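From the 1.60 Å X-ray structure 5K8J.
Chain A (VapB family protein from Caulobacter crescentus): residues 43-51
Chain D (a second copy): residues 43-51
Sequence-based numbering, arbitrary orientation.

Chain A, residues 43-51: GDVLTIYPS
Chain D (43-51) GDVLTIYPS

Residues 45-50 of both copies are extended and pair as antiparallel β-strands; their axes approach to 4.7 Å, with 161° between their N-to-C directions, and the two stretches, residues 43-51, together bury 550 Å². The register is centred on Thr A47 opposite Thr D47, a non-hydrogen-bonded pair with CA atoms 4.6 Å apart, so Leu of each chain faces Ile of the other. Each Leu-Ile pair closes a ring of two hydrogen bonds: Leu A46 N to Ile D48 O (2.9 Å) and Ile D48 N to Leu A46 O (2.8 Å), then Leu D46 N to Ile A48 O and Ile A48 N to Leu D46 O (both 2.8 Å).

Ile A48 and Ile D48 cover the most surface. With Leu A46 and Leu D46 they share one face of the sheet, where both isoleucines (chi1 m, chi2 t) bring their CD1 atoms to 3.9 Å from each other. The leucines (chi1 t, chi2 p) extend this apolar patch; Leu A46 CD2 lies 4.2 Å from Ile D48 CD1, and Ile A48 CB lies 4.1 Å from Leu D46 CB.

The threonines, both chi1 m, occupy the other face. A water links them, 2.8 Å from Thr A47 OG1 and 2.7 Å from Thr D47 OG1, while Val A45 CG1 (valine chi1 t) packs 3.7 Å from Thr D47 CG2. Beyond the ladder, Pro D50 CD sits 3.2 Å from Asp A44 O; proline has no N-H to offer, so this packing gives the carbonyl no hydrogen bond, and Asp A44 O is buried without a partner.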

ATOM      1  N   GLY A  43       2.126 -24.990   5.626  1.00 20.50           N
ATOM      2  CA  GLY A  43       1.335 -24.353   6.655  1.00 23.10           C
ATOM      3  C   GLY A  43       0.129 -23.680   6.026  1.00 23.65           C
ATOM      4  O   GLY A  43      -0.663 -24.309   5.310  1.00 24.34           O
ATOM      5  N   ASP A  44      -0.013 -22.385   6.295  1.00 20.52           N
ATOM      6  CA  ASP A  44      -1.102 -21.586   5.757  1.00 25.22           C
ATOM      7  C   ASP A  44      -0.664 -20.712   4.605  1.00 21.54           C
ATOM      8  O   ASP A  44      -1.399 -19.794   4.229  1.00 24.69           O
ATOM      9  CB  ASP A  44      -1.691 -20.700   6.848  1.00 30.13           C
ATOM     10  CG  ASP A  44      -2.491 -21.481   7.848  1.00 50.61           C
ATOM     11  OD1 ASP A  44      -2.941 -22.594   7.499  1.00 53.66           O
ATOM     12  OD2 ASP A  44      -2.674 -20.979   8.976  1.00 68.86           O
ATOM     13  N   VAL A  45       0.523 -20.950   4.052  1.00 16.28           N
ATOM     14  CA  VAL A  45       1.051 -20.144   2.959  1.00 15.52           C
ATOM     15  C   VAL A  45       1.044 -20.971   1.680  1.00 15.86           C
ATOM     16  O   VAL A  45       1.647 -22.051   1.613  1.00 17.77           O
ATOM     17  CB  VAL A  45       2.463 -19.633   3.263  1.00 18.97           C
ATOM     18  CG1 VAL A  45       2.978 -18.766   2.140  1.00 17.82           C
ATOM     19  CG2 VAL A  45       2.456 -18.842   4.564  1.00 25.40           C
ATOM     20  N   LEU A  46       0.389 -20.440   0.656  1.00 17.44           N
ATOM     21  CA  LEU A  46       0.318 -21.079  -0.646  1.00 17.95           C
ATOM     22  C   LEU A  46       1.184 -20.307  -1.623  1.00 16.70           C
ATOM     23  O   LEU A  46       1.068 -19.083  -1.725  1.00 15.98           O
ATOM     24  CB  LEU A  46      -1.132 -21.102  -1.123  1.00 18.39           C
ATOM     25  CG  LEU A  46      -1.417 -21.715  -2.483  1.00 20.05           C
ATOM     26  CD1 LEU A  46      -1.119 -23.196  -2.455  1.00 26.54           C
ATOM     27  CD2 LEU A  46      -2.900 -21.453  -2.807  1.00 23.73           C
ATOM     28  N   THR A  47       2.075 -21.015  -2.332  1.00 15.42           N
ATOM     29  CA  THR A  47       2.991 -20.404  -3.287  1.00 14.97           C
ATOM     30  C   THR A  47       2.697 -20.983  -4.666  1.00 15.32           C
ATOM     31  O   THR A  47       2.633 -22.209  -4.820  1.00 17.82           O
ATOM     32  CB  THR A  47       4.445 -20.672  -2.891  1.00 14.99           C
ATOM     33  OG1 THR A  47       4.702 -20.136  -1.596  1.00 16.92           O
ATOM     34  CG2 THR A  47       5.406 -20.025  -3.871  1.00 15.42           C
ATOM     35  N   ILE A  48       2.520 -20.107  -5.650  1.00 15.10           N
ATOM     36  CA  ILE A  48       2.058 -20.487  -6.988  1.00 16.10           C
ATOM     37  C   ILE A  48       3.000 -19.867  -8.016  1.00 15.26           C
ATOM     38  O   ILE A  48       3.342 -18.686  -7.910  1.00 15.71           O
ATOM     39  CB  ILE A  48       0.606 -20.006  -7.207  1.00 17.65           C
ATOM     40  CG1 ILE A  48      -0.311 -20.607  -6.141  1.00 19.89           C
ATOM     41  CG2 ILE A  48       0.114 -20.387  -8.598  1.00 17.52           C
ATOM     42  CD1 ILE A  48      -1.765 -20.129  -6.226  1.00 24.67           C
ATOM     43  N   TYR A  49       3.486 -20.671  -8.966  1.00 15.49           N
ATOM     44  CA  TYR A  49       4.433 -20.165  -9.955  1.00 15.72           C
ATOM     45  C   TYR A  49       4.364 -21.062 -11.185  1.00 17.76           C
ATOM     46  O   TYR A  49       3.803 -22.163 -11.133  1.00 18.64           O
ATOM     47  CB  TYR A  49       5.867 -20.100  -9.393  1.00 18.12           C
ATOM     48  CG  TYR A  49       6.413 -21.390  -8.885  1.00 18.52           C
ATOM     49  CD1 TYR A  49       7.090 -22.258  -9.745  1.00 20.93           C
ATOM     50  CD2 TYR A  49       6.248 -21.772  -7.569  1.00 20.16           C
ATOM     51  CE1 TYR A  49       7.577 -23.478  -9.303  1.00 25.48           C
ATOM     52  CE2 TYR A  49       6.739 -23.000  -7.113  1.00 25.32           C
ATOM     53  CZ  TYR A  49       7.414 -23.832  -7.987  1.00 29.72           C
ATOM     54  OH  TYR A  49       7.906 -25.043  -7.564  1.00 34.85           O
ATOM     55  N   PRO A  50       4.933 -20.624 -12.307  1.00 20.72           N
ATOM     56  CA  PRO A  50       4.832 -21.417 -13.543  1.00 25.00           C
ATOM     57  C   PRO A  50       5.624 -22.710 -13.428  1.00 22.82           C
ATOM     58  O   PRO A  50       6.782 -22.703 -13.008  1.00 23.58           O
ATOM     59  CB  PRO A  50       5.428 -20.489 -14.605  1.00 23.99           C
ATOM     60  CG  PRO A  50       5.239 -19.132 -14.056  1.00 29.85           C
ATOM     61  CD  PRO A  50       5.464 -19.277 -12.575  1.00 23.97           C
ATOM     62  N   SER A  51       4.991 -23.822 -13.808  1.00 23.85           N
ATOM     63  CA  SER A  51       5.674 -25.111 -13.836  1.00 25.09           C
ATOM     64  C   SER A  51       6.694 -25.127 -14.975  1.00 26.43           C
ATOM     65  O   SER A  51       6.321 -25.050 -16.151  1.00 29.69           O
ATOM     66  CB  SER A  51       4.665 -26.243 -14.028  1.00 26.19           C
ATOM     67  OG  SER A  51       3.694 -26.256 -13.007  1.00 36.33           O
TER
ATOM     68  N   GLY D  43       6.807 -10.811  -9.819  1.00 15.99           N
ATOM     69  CA  GLY D  43       7.457 -11.571 -10.870  1.00 16.68           C
ATOM     70  C   GLY D  43       6.729 -12.875 -11.137  1.00 14.64           C
ATOM     71  O   GLY D  43       5.544 -12.879 -11.459  1.00 15.00           O
ATOM     72  N   ASP D  44       7.438 -13.997 -11.006  1.00 15.53           N
ATOM     73  CA  ASP D  44       6.852 -15.302 -11.294  1.00 15.33           C
ATOM     74  C   ASP D  44       6.014 -15.855 -10.150  1.00 16.98           C
ATOM     75  O   ASP D  44       5.318 -16.865 -10.335  1.00 16.87           O
ATOM     76  CB  ASP D  44       7.942 -16.339 -11.567  1.00 16.70           C
ATOM     77  CG  ASP D  44       8.747 -16.069 -12.827  1.00 24.61           C
ATOM     78  OD1 ASP D  44       8.152 -15.624 -13.828  1.00 20.22           O
ATOM     79  OD2 ASP D  44       9.984 -16.304 -12.792  1.00 19.20           O
ATOM     80  N   VAL D  45       6.082 -15.249  -8.970  1.00 14.21           N
ATOM     81  CA  VAL D  45       5.615 -15.909  -7.758  1.00 14.38           C
ATOM     82  C   VAL D  45       4.376 -15.213  -7.244  1.00 12.38           C
ATOM     83  O   VAL D  45       4.420 -14.017  -6.940  1.00 14.52           O
ATOM     84  CB  VAL D  45       6.697 -15.912  -6.678  1.00 15.59           C
ATOM     85  CG1 VAL D  45       6.191 -16.660  -5.439  1.00 16.00           C
ATOM     86  CG2 VAL D  45       7.969 -16.550  -7.213  1.00 15.43           C
ATOM     87  N   LEU D  46       3.306 -15.975  -7.065  1.00 12.92           N
ATOM     88  CA  LEU D  46       2.105 -15.525  -6.381  1.00 13.87           C
ATOM     89  C   LEU D  46       2.063 -16.217  -5.021  1.00 14.16           C
ATOM     90  O   LEU D  46       2.110 -17.442  -4.946  1.00 16.48           O
ATOM     91  CB  LEU D  46       0.862 -15.883  -7.182  1.00 13.97           C
ATOM     92  CG  LEU D  46      -0.500 -15.682  -6.516  1.00 15.65           C
ATOM     93  CD1 LEU D  46      -0.693 -14.244  -6.112  1.00 18.77           C
ATOM     94  CD2 LEU D  46      -1.581 -16.149  -7.453  1.00 15.69           C
ATOM     95  N   THR D  47       1.973 -15.434  -3.947  1.00 13.12           N
ATOM     96  CA  THR D  47       1.867 -15.965  -2.600  1.00 13.11           C
ATOM     97  C   THR D  47       0.510 -15.582  -2.019  1.00 14.57           C
ATOM     98  O   THR D  47       0.075 -14.433  -2.165  1.00 15.63           O
ATOM     99  CB  THR D  47       3.005 -15.419  -1.724  1.00 12.83           C
ATOM    100  OG1 THR D  47       4.263 -15.709  -2.356  1.00 15.99           O
ATOM    101  CG2 THR D  47       2.976 -16.017  -0.339  1.00 18.40           C
ATOM    102  N   ILE D  48      -0.152 -16.551  -1.384  1.00 14.24           N
ATOM    103  CA  ILE D  48      -1.482 -16.363  -0.806  1.00 14.83           C
ATOM    104  C   ILE D  48      -1.438 -16.834   0.643  1.00 15.02           C
ATOM    105  O   ILE D  48      -0.956 -17.938   0.926  1.00 15.49           O
ATOM    106  CB  ILE D  48      -2.564 -17.120  -1.596  1.00 16.74           C
ATOM    107  CG1 ILE D  48      -2.467 -16.796  -3.093  1.00 15.63           C
ATOM    108  CG2 ILE D  48      -3.966 -16.781  -1.037  1.00 17.66           C
ATOM    109  CD1 ILE D  48      -3.543 -17.482  -3.935  1.00 20.26           C
ATOM    110  N   TYR D  49      -1.974 -16.023   1.562  1.00 15.01           N
ATOM    111  CA  TYR D  49      -1.993 -16.411   2.962  1.00 15.28           C
ATOM    112  C   TYR D  49      -3.160 -15.724   3.667  1.00 15.70           C
ATOM    113  O   TYR D  49      -3.706 -14.744   3.148  1.00 17.53           O
ATOM    114  CB  TYR D  49      -0.655 -16.064   3.636  1.00 16.17           C
ATOM    115  CG  TYR D  49      -0.239 -14.611   3.571  1.00 16.19           C
ATOM    116  CD1 TYR D  49       0.649 -14.148   2.598  1.00 16.01           C
ATOM    117  CD2 TYR D  49      -0.725 -13.687   4.497  1.00 16.63           C
ATOM    118  CE1 TYR D  49       1.041 -12.825   2.546  1.00 21.18           C
ATOM    119  CE2 TYR D  49      -0.348 -12.344   4.441  1.00 20.49           C
ATOM    120  CZ  TYR D  49       0.540 -11.922   3.473  1.00 21.39           C
ATOM    121  OH  TYR D  49       0.929 -10.603   3.404  1.00 21.71           O
ATOM    122  N   PRO D  50      -3.563 -16.211   4.842  1.00 16.26           N
ATOM    123  CA  PRO D  50      -4.713 -15.598   5.532  1.00 16.78           C
ATOM    124  C   PRO D  50      -4.392 -14.189   5.998  1.00 18.22           C
ATOM    125  O   PRO D  50      -3.346 -13.936   6.588  1.00 19.97           O
ATOM    126  CB  PRO D  50      -4.971 -16.539   6.709  1.00 19.22           C
ATOM    127  CG  PRO D  50      -4.406 -17.860   6.246  1.00 22.75           C
ATOM    128  CD  PRO D  50      -3.185 -17.488   5.472  1.00 20.82           C
ATOM    129  N   SER D  51      -5.324 -13.261   5.743  1.00 18.92           N
ATOM    130  CA  SER D  51      -5.084 -11.879   6.143  1.00 20.01           C
ATOM    131  C   SER D  51      -5.043 -11.698   7.660  1.00 17.93           C
ATOM    132  O   SER D  51      -4.411 -10.743   8.133  1.00 20.32           O
ATOM    133  CB  SER D  51      -6.177 -10.973   5.587  1.00 26.53           C
ATOM    134  OG  SER D  51      -6.221 -11.067   4.177  1.00 21.67           O
TER
HETATM  135  O   HOH W   1       5.827 -17.625  -1.230  1.00 14.58           O